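Local atomic coordinates of flagellar protein (Xanthomonas campestris pv. campestris, PDB entry 3C12), a protein that caps the flagellar hook, is probably required for its formation, and may act as a scaffolding protein. Residues L9-V21 with A102-I114. Numbering follows the deposited sequence.
Sequences LVGHNVLVPSAQV and ATYVDAPVDSVTI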
ATOM      1  N   LEU A   9      16.920  -0.841 -14.525  1.00 62.97           N
ATOM      2  CA  LEU A   9      16.177  -1.592 -13.537  1.00 62.61           C
ATOM      3  C   LEU A   9      15.947  -3.007 -14.047  1.00 63.51           C
ATOM      4  O   LEU A   9      15.794  -3.947 -13.267  1.00 62.85           O
ATOM      5  CB  LEU A   9      14.842  -0.914 -13.265  1.00 60.88           C
ATOM      6  CG  LEU A   9      14.934   0.437 -12.567  1.00 59.83           C
ATOM      7  CD1 LEU A   9      13.566   1.076 -12.501  1.00 58.96           C
ATOM      8  CD2 LEU A   9      15.506   0.237 -11.182  1.00 57.94           C
ATOM      9  N   VAL A  10      15.932  -3.160 -15.364  1.00 64.72           N
ATOM     10  CA  VAL A  10      15.713  -4.475 -15.952  1.00 66.32           C
ATOM     11  C   VAL A  10      16.752  -5.460 -15.419  1.00 66.47           C
ATOM     12  O   VAL A  10      17.949  -5.172 -15.413  1.00 66.81           O
ATOM     13  CB  VAL A  10      15.798  -4.424 -17.497  1.00 67.60           C
ATOM     14  CG1 VAL A  10      15.365  -5.764 -18.087  1.00 67.92           C
ATOM     15  CG2 VAL A  10      14.925  -3.299 -18.031  1.00 69.35           C
ATOM     16  N   GLY A  11      16.286  -6.616 -14.958  1.00 66.43           N
ATOM     17  CA  GLY A  11      17.201  -7.614 -14.432  1.00 66.06           C
ATOM     18  C   GLY A  11      17.383  -7.558 -12.925  1.00 65.93           C
ATOM     19  O   GLY A  11      17.886  -8.498 -12.313  1.00 66.21           O
ATOM     20  N   HIS A  12      16.970  -6.452 -12.320  1.00 66.13           N
ATOM     21  CA  HIS A  12      17.097  -6.290 -10.882  1.00 66.44           C
ATOM     22  C   HIS A  12      15.753  -6.445 -10.175  1.00 65.15           C
ATOM     23  O   HIS A  12      14.738  -6.744 -10.813  1.00 64.34           O
ATOM     24  CB  HIS A  12      17.706  -4.924 -10.572  1.00 68.71           C
ATOM     25  CG  HIS A  12      19.135  -4.791 -11.005  1.00 73.30           C
ATOM     26  ND1 HIS A  12      19.853  -3.624 -10.854  1.00 73.57           N
ATOM     27  CD2 HIS A  12      19.984  -5.688 -11.559  1.00 73.77           C
ATOM     28  CE1 HIS A  12      21.085  -3.809 -11.296  1.00 74.42           C
ATOM     29  NE2 HIS A  12      21.189  -5.053 -11.729  1.00 74.58           N
ATOM     30  N   ASN A  13      15.757  -6.256  -8.856  1.00 63.32           N
ATOM     31  CA  ASN A  13      14.545  -6.360  -8.045  1.00 61.53           C
ATOM     32  C   ASN A  13      14.163  -5.001  -7.498  1.00 59.38           C
ATOM     33  O   ASN A  13      15.016  -4.163  -7.218  1.00 59.45           O
ATOM     34  CB  ASN A  13      14.743  -7.353  -6.893  1.00 62.87           C
ATOM     35  CG  ASN A  13      14.410  -8.779  -7.291  1.00 64.24           C
ATOM     36  OD1 ASN A  13      14.900  -9.287  -8.295  1.00 65.53           O
ATOM     37  ND2 ASN A  13      13.572  -9.431  -6.502  1.00 65.49           N
ATOM     38  N   VAL A  14      12.867  -4.779  -7.359  1.00 57.58           N
ATOM     39  CA  VAL A  14      12.382  -3.512  -6.850  1.00 55.96           C
ATOM     40  C   VAL A  14      11.347  -3.723  -5.765  1.00 55.68           C
ATOM     41  O   VAL A  14      10.775  -4.805  -5.623  1.00 53.46           O
ATOM     42  CB  VAL A  14      11.740  -2.658  -7.972  1.00 56.09           C
ATOM     43  CG1 VAL A  14      12.784  -2.300  -9.011  1.00 56.39           C
ATOM     44  CG2 VAL A  14      10.583  -3.416  -8.611  1.00 54.36           C
ATOM     45  N   LEU A  15      11.129  -2.671  -4.990  1.00 54.99           N
ATOM     46  CA  LEU A  15      10.150  -2.699  -3.928  1.00 53.29           C
ATOM     47  C   LEU A  15       9.077  -1.715  -4.310  1.00 51.08           C
ATOM     48  O   LEU A  15       9.334  -0.526  -4.457  1.00 51.01           O
ATOM     49  CB  LEU A  15      10.780  -2.303  -2.593  1.00 56.12           C
ATOM     50  CG  LEU A  15      11.332  -3.448  -1.741  1.00 58.97           C
ATOM     51  CD1 LEU A  15      12.317  -4.269  -2.546  1.00 60.17           C
ATOM     52  CD2 LEU A  15      11.995  -2.878  -0.508  1.00 59.78           C
ATOM     53  N   VAL A  16       7.871  -2.227  -4.490  1.00 49.82           N
ATOM     54  CA  VAL A  16       6.745  -1.394  -4.854  1.00 48.89           C
ATOM     55  C   VAL A  16       5.580  -1.659  -3.917  1.00 48.41           C
ATOM     56  O   VAL A  16       5.427  -2.760  -3.391  1.00 46.81           O
ATOM     57  CB  VAL A  16       6.296  -1.677  -6.301  1.00 48.93           C
ATOM     58  CG1 VAL A  16       7.388  -1.277  -7.268  1.00 49.02           C
ATOM     59  CG2 VAL A  16       5.974  -3.150  -6.462  1.00 48.94           C
ATOM     60  N   PRO A  17       4.757  -0.636  -3.675  1.00 48.42           N
ATOM     61  CA  PRO A  17       3.593  -0.761  -2.799  1.00 47.74           C
ATOM     62  C   PRO A  17       2.607  -1.721  -3.448  1.00 47.54           C
ATOM     63  O   PRO A  17       2.144  -1.474  -4.558  1.00 47.31           O
ATOM     64  CB  PRO A  17       3.048   0.662  -2.746  1.00 47.91           C
ATOM     65  CG  PRO A  17       4.262   1.494  -2.946  1.00 49.77           C
ATOM     66  CD  PRO A  17       4.977   0.769  -4.048  1.00 47.80           C
ATOM     67  N   SER A  18       2.288  -2.814  -2.766  1.00 46.23           N
ATOM     68  CA  SER A  18       1.358  -3.789  -3.318  1.00 45.13           C
ATOM     69  C   SER A  18       0.476  -4.380  -2.233  1.00 44.90           C
ATOM     70  O   SER A  18       0.946  -4.678  -1.144  1.00 45.13           O
ATOM     71  CB  SER A  18       2.134  -4.905  -4.028  1.00 44.53           C
ATOM     72  OG  SER A  18       1.265  -5.804  -4.681  1.00 44.46           O
ATOM     73  N   ALA A  19      -0.807  -4.533  -2.533  1.00 45.23           N
ATOM     74  CA  ALA A  19      -1.745  -5.103  -1.579  1.00 44.62           C
ATOM     75  C   ALA A  19      -1.731  -6.614  -1.717  1.00 44.96           C
ATOM     76  O   ALA A  19      -2.352  -7.320  -0.932  1.00 46.11           O
ATOM     77  CB  ALA A  19      -3.142  -4.572  -1.830  1.00 43.36           C
ATOM     78  N   GLN A  20      -1.024  -7.113  -2.723  1.00 44.64           N
ATOM     79  CA  GLN A  20      -0.937  -8.548  -2.933  1.00 46.18           C
ATOM     80  C   GLN A  20       0.472  -8.989  -3.290  1.00 44.83           C
ATOM     81  O   GLN A  20       1.315  -8.178  -3.655  1.00 42.05           O
ATOM     82  CB  GLN A  20      -1.943  -9.002  -4.007  1.00 48.20           C
ATOM     83  CG  GLN A  20      -1.989  -8.169  -5.281  1.00 53.40           C
ATOM     84  CD  GLN A  20      -3.109  -8.595  -6.229  1.00 56.15           C
ATOM     85  OE1 GLN A  20      -4.267  -8.700  -5.831  1.00 56.78           O
ATOM     86  NE2 GLN A  20      -2.764  -8.829  -7.488  1.00 57.95           N
ATOM     87  N   VAL A  21       0.725 -10.282  -3.147  1.00 45.02           N
ATOM     88  CA  VAL A  21       2.025 -10.865  -3.459  1.00 46.06           C
ATOM     89  C   VAL A  21       1.777 -12.001  -4.440  1.00 46.64           C
ATOM     90  O   VAL A  21       0.652 -12.457  -4.589  1.00 46.30           O
ATOM     91  CB  VAL A  21       2.704 -11.434  -2.197  1.00 46.09           C
ATOM     92  CG1 VAL A  21       2.879 -10.340  -1.163  1.00 46.29           C
ATOM     93  CG2 VAL A  21       1.874 -12.556  -1.625  1.00 45.90           C
ATOM     94  N   ALA A 102       1.390  -0.173   5.576  1.00 41.88           N
ATOM     95  CA  ALA A 102       1.464  -0.320   4.123  1.00 40.52           C
ATOM     96  C   ALA A 102       2.472  -1.389   3.757  1.00 39.41           C
ATOM     97  O   ALA A 102       3.570  -1.423   4.294  1.00 39.01           O
ATOM     98  CB  ALA A 102       1.863   0.991   3.487  1.00 39.77           C
ATOM     99  N   THR A 103       2.099  -2.262   2.833  1.00 39.22           N
ATOM    100  CA  THR A 103       2.988  -3.333   2.411  1.00 41.10           C
ATOM    101  C   THR A 103       3.721  -3.013   1.115  1.00 42.25           C
ATOM    102  O   THR A 103       3.133  -2.490   0.170  1.00 41.65           O
ATOM    103  CB  THR A 103       2.206  -4.647   2.219  1.00 40.12           C
ATOM    104  OG1 THR A 103       0.919  -4.359   1.661  1.00 41.39           O
ATOM    105  CG2 THR A 103       2.025  -5.359   3.537  1.00 40.93           C
ATOM    106  N   TYR A 104       5.015  -3.321   1.088  1.00 42.57           N
ATOM    107  CA  TYR A 104       5.842  -3.104  -0.095  1.00 43.43           C
ATOM    108  C   TYR A 104       6.380  -4.451  -0.496  1.00 43.99           C
ATOM    109  O   TYR A 104       7.071  -5.114   0.272  1.00 44.00           O
ATOM    110  CB  TYR A 104       7.002  -2.138   0.187  1.00 45.16           C
ATOM    111  CG  TYR A 104       6.537  -0.784   0.674  1.00 47.21           C
ATOM    112  CD1 TYR A 104       6.125  -0.609   1.999  1.00 47.23           C
ATOM    113  CD2 TYR A 104       6.429   0.297  -0.199  1.00 46.62           C
ATOM    114  CE1 TYR A 104       5.607   0.610   2.444  1.00 48.59           C
ATOM    115  CE2 TYR A 104       5.910   1.525   0.235  1.00 47.71           C
ATOM    116  CZ  TYR A 104       5.497   1.674   1.558  1.00 49.11           C
ATOM    117  OH  TYR A 104       4.941   2.863   2.000  1.00 50.21           O
ATOM    118  N   VAL A 105       6.053  -4.857  -1.711  1.00 45.36           N
ATOM    119  CA  VAL A 105       6.477  -6.153  -2.201  1.00 46.00           C
ATOM    120  C   VAL A 105       7.714  -6.101  -3.060  1.00 46.89           C
ATOM    121  O   VAL A 105       7.890  -5.180  -3.865  1.00 45.84           O
ATOM    122  CB  VAL A 105       5.363  -6.805  -3.017  1.00 45.62           C
ATOM    123  CG1 VAL A 105       5.810  -8.152  -3.521  1.00 44.20           C
ATOM    124  CG2 VAL A 105       4.127  -6.924  -2.170  1.00 45.19           C
ATOM    125  N   ASP A 106       8.569  -7.100  -2.880  1.00 48.68           N
ATOM    126  CA  ASP A 106       9.776  -7.193  -3.676  1.00 51.36           C
ATOM    127  C   ASP A 106       9.497  -8.083  -4.885  1.00 51.64           C
ATOM    128  O   ASP A 106       8.952  -9.183  -4.742  1.00 52.75           O
ATOM    129  CB  ASP A 106      10.928  -7.773  -2.868  1.00 53.86           C
ATOM    130  CG  ASP A 106      12.192  -7.929  -3.704  1.00 57.69           C
ATOM    131  OD1 ASP A 106      12.247  -8.874  -4.532  1.00 59.67           O
ATOM    132  OD2 ASP A 106      13.115  -7.096  -3.554  1.00 58.29           O
ATOM    133  N   ALA A 107       9.877  -7.605  -6.069  1.00 50.53           N
ATOM    134  CA  ALA A 107       9.640  -8.342  -7.297  1.00 50.17           C
ATOM    135  C   ALA A 107      10.699  -8.068  -8.335  1.00 50.10           C
ATOM    136  O   ALA A 107      11.248  -6.968  -8.409  1.00 49.76           O
ATOM    137  CB  ALA A 107       8.279  -7.980  -7.869  1.00 50.05           C
ATOM    138  N   PRO A 108      10.988  -9.071  -9.172  1.00 49.84           N
ATOM    139  CA  PRO A 108      11.992  -8.935 -10.223  1.00 49.59           C
ATOM    140  C   PRO A 108      11.449  -8.161 -11.434  1.00 49.50           C
ATOM    141  O   PRO A 108      10.362  -8.454 -11.940  1.00 47.07           O
ATOM    142  CB  PRO A 108      12.334 -10.383 -10.540  1.00 48.59           C
ATOM    143  CG  PRO A 108      11.016 -11.054 -10.399  1.00 48.66           C
ATOM    144  CD  PRO A 108      10.447 -10.443  -9.137  1.00 49.08           C
ATOM    145  N   VAL A 109      12.206  -7.158 -11.871  1.00 50.57           N
ATOM    146  CA  VAL A 109      11.831  -6.340 -13.023  1.00 51.40           C
ATOM    147  C   VAL A 109      12.181  -7.130 -14.275  1.00 51.99           C
ATOM    148  O   VAL A 109      13.293  -7.010 -14.798  1.00 51.79           O
ATOM    149  CB  VAL A 109      12.619  -5.023 -13.054  1.00 51.36           C
ATOM    150  CG1 VAL A 109      12.202  -4.203 -14.255  1.00 50.94           C
ATOM    151  CG2 VAL A 109      12.398  -4.251 -11.767  1.00 49.69           C
ATOM    152  N   ASP A 110      11.234  -7.938 -14.746  1.00 52.69           N
ATOM    153  CA  ASP A 110      11.451  -8.771 -15.917  1.00 53.48           C
ATOM    154  C   ASP A 110      11.833  -7.963 -17.148  1.00 53.09           C
ATOM    155  O   ASP A 110      12.681  -8.387 -17.944  1.00 52.95           O
ATOM    156  CB  ASP A 110      10.209  -9.606 -16.221  1.00 55.71           C
ATOM    157  CG  ASP A 110      10.392 -10.492 -17.447  1.00 58.50           C
ATOM    158  OD1 ASP A 110      11.297 -11.363 -17.430  1.00 58.91           O
ATOM    159  OD2 ASP A 110       9.638 -10.308 -18.433  1.00 59.88           O
ATOM    160  N   SER A 111      11.212  -6.801 -17.309  1.00 51.86           N
ATOM    161  CA  SER A 111      11.512  -5.948 -18.449  1.00 51.05           C
ATOM    162  C   SER A 111      10.855  -4.594 -18.295  1.00 50.52           C
ATOM    163  O   SER A 111      10.051  -4.372 -17.390  1.00 50.45           O
ATOM    164  CB  SER A 111      11.023  -6.597 -19.743  1.00 50.93           C
ATOM    165  OG  SER A 111       9.610  -6.709 -19.746  1.00 48.69           O
ATOM    166  N   VAL A 112      11.204  -3.688 -19.194  1.00 50.26           N
ATOM    167  CA  VAL A 112      10.642  -2.351 -19.164  1.00 51.26           C
ATOM    168  C   VAL A 112      10.025  -2.026 -20.515  1.00 51.38           C
ATOM    169  O   VAL A 112      10.565  -2.383 -21.565  1.00 50.93           O
ATOM    170  CB  VAL A 112      11.727  -1.297 -18.818  1.00 50.78           C
ATOM    171  CG1 VAL A 112      11.281   0.088 -19.262  1.00 50.91           C
ATOM    172  CG2 VAL A 112      11.982  -1.301 -17.325  1.00 51.27           C
ATOM    173  N   THR A 113       8.876  -1.364 -20.478  1.00 51.45           N
ATOM    174  CA  THR A 113       8.201  -0.972 -21.696  1.00 51.74           C
ATOM    175  C   THR A 113       7.948   0.522 -21.697  1.00 53.84           C
ATOM    176  O   THR A 113       7.598   1.121 -20.680  1.00 53.07           O
ATOM    177  CB  THR A 113       6.864  -1.710 -21.875  1.00 50.42           C
ATOM    178  OG1 THR A 113       7.115  -3.086 -22.197  1.00 49.22           O
ATOM    179  CG2 THR A 113       6.055  -1.063 -22.986  1.00 46.47           C
ATOM    180  N   ILE A 114       8.149   1.122 -22.859  1.00 56.67           N
ATOM    181  CA  ILE A 114       7.943   2.543 -23.021  1.00 58.41           C
ATOM    182  C   ILE A 114       6.887   2.720 -24.096  1.00 60.73           C
ATOM    183  O   ILE A 114       7.146   2.512 -25.289  1.00 61.04           O
ATOM    184  CB  ILE A 114       9.224   3.225 -23.451  1.00 57.00           C
ATOM    185  CG1 ILE A 114      10.375   2.757 -22.556  1.00 56.72           C
ATOM    186  CG2 ILE A 114       9.039   4.720 -23.361  1.00 56.99           C
ATOM    187  CD1 ILE A 114      11.725   3.234 -22.986  1.00 56.05           C
TER
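Val-109 turns CG2 beside its backbone N and CG1 anti to it (chi1 -180°), and Val-14 places CG1 beside its own N. These torsions bring Val-14 CG1 against Val-109 CG2; the side chains cross at about a right angle. CB of Val-109 also rests on the carbonyl oxygen of Leu-9. On the other face of the ribbon, Asp-106 has CG anti to its backbone N (chi1 178°). This brings the carboxylate across Asn-13, with amide and carboxylate nearly coplanar. Asn-13 ND2 points at Asp-106 OD1, but the modelled separation is too short to trust, so the details of this bond are doubtful. Lys-30 is a second, distant and weak ionic partner of that oxygen. OD2 is beside Leu-15 CD1. Strand 13-17 runs antiparallel to strand 103-114. Val-14 pairs with Ala-107 and Val-16 with Val-105 through two backbone bonds each, with Val-14 N 2.9 Å from Ala-107 O. The long strand 98-115 spans both parts of this C-terminal piece of FlgD. One end pairs with strands 29-35 and 83-93 of the Ig-like domain, the other with strand 118-123 of the Tudor-like part. Beyond the pairs, a type II turn from Leu-9 to His-12 docks on Val-109. Gly-11 N reaches Val-109 O at 3.0 Å, and Val-109 N reaches His-12 O at 2.8 Å. Next to this turn, Val-10 CG2 meets Val-112 CG2 at 3.6 Å. At the far end, Thr-103 OG1 donates to Ser-18 O at 2.8 Å. Val-105 CG2 packs on Ser-18 CB and Val-21 CG1. Pro-17 CG lies obliquely 3.6 Å from Tyr-104 CE2, and Pro-17 also packs on Pro-17 of the second subunit.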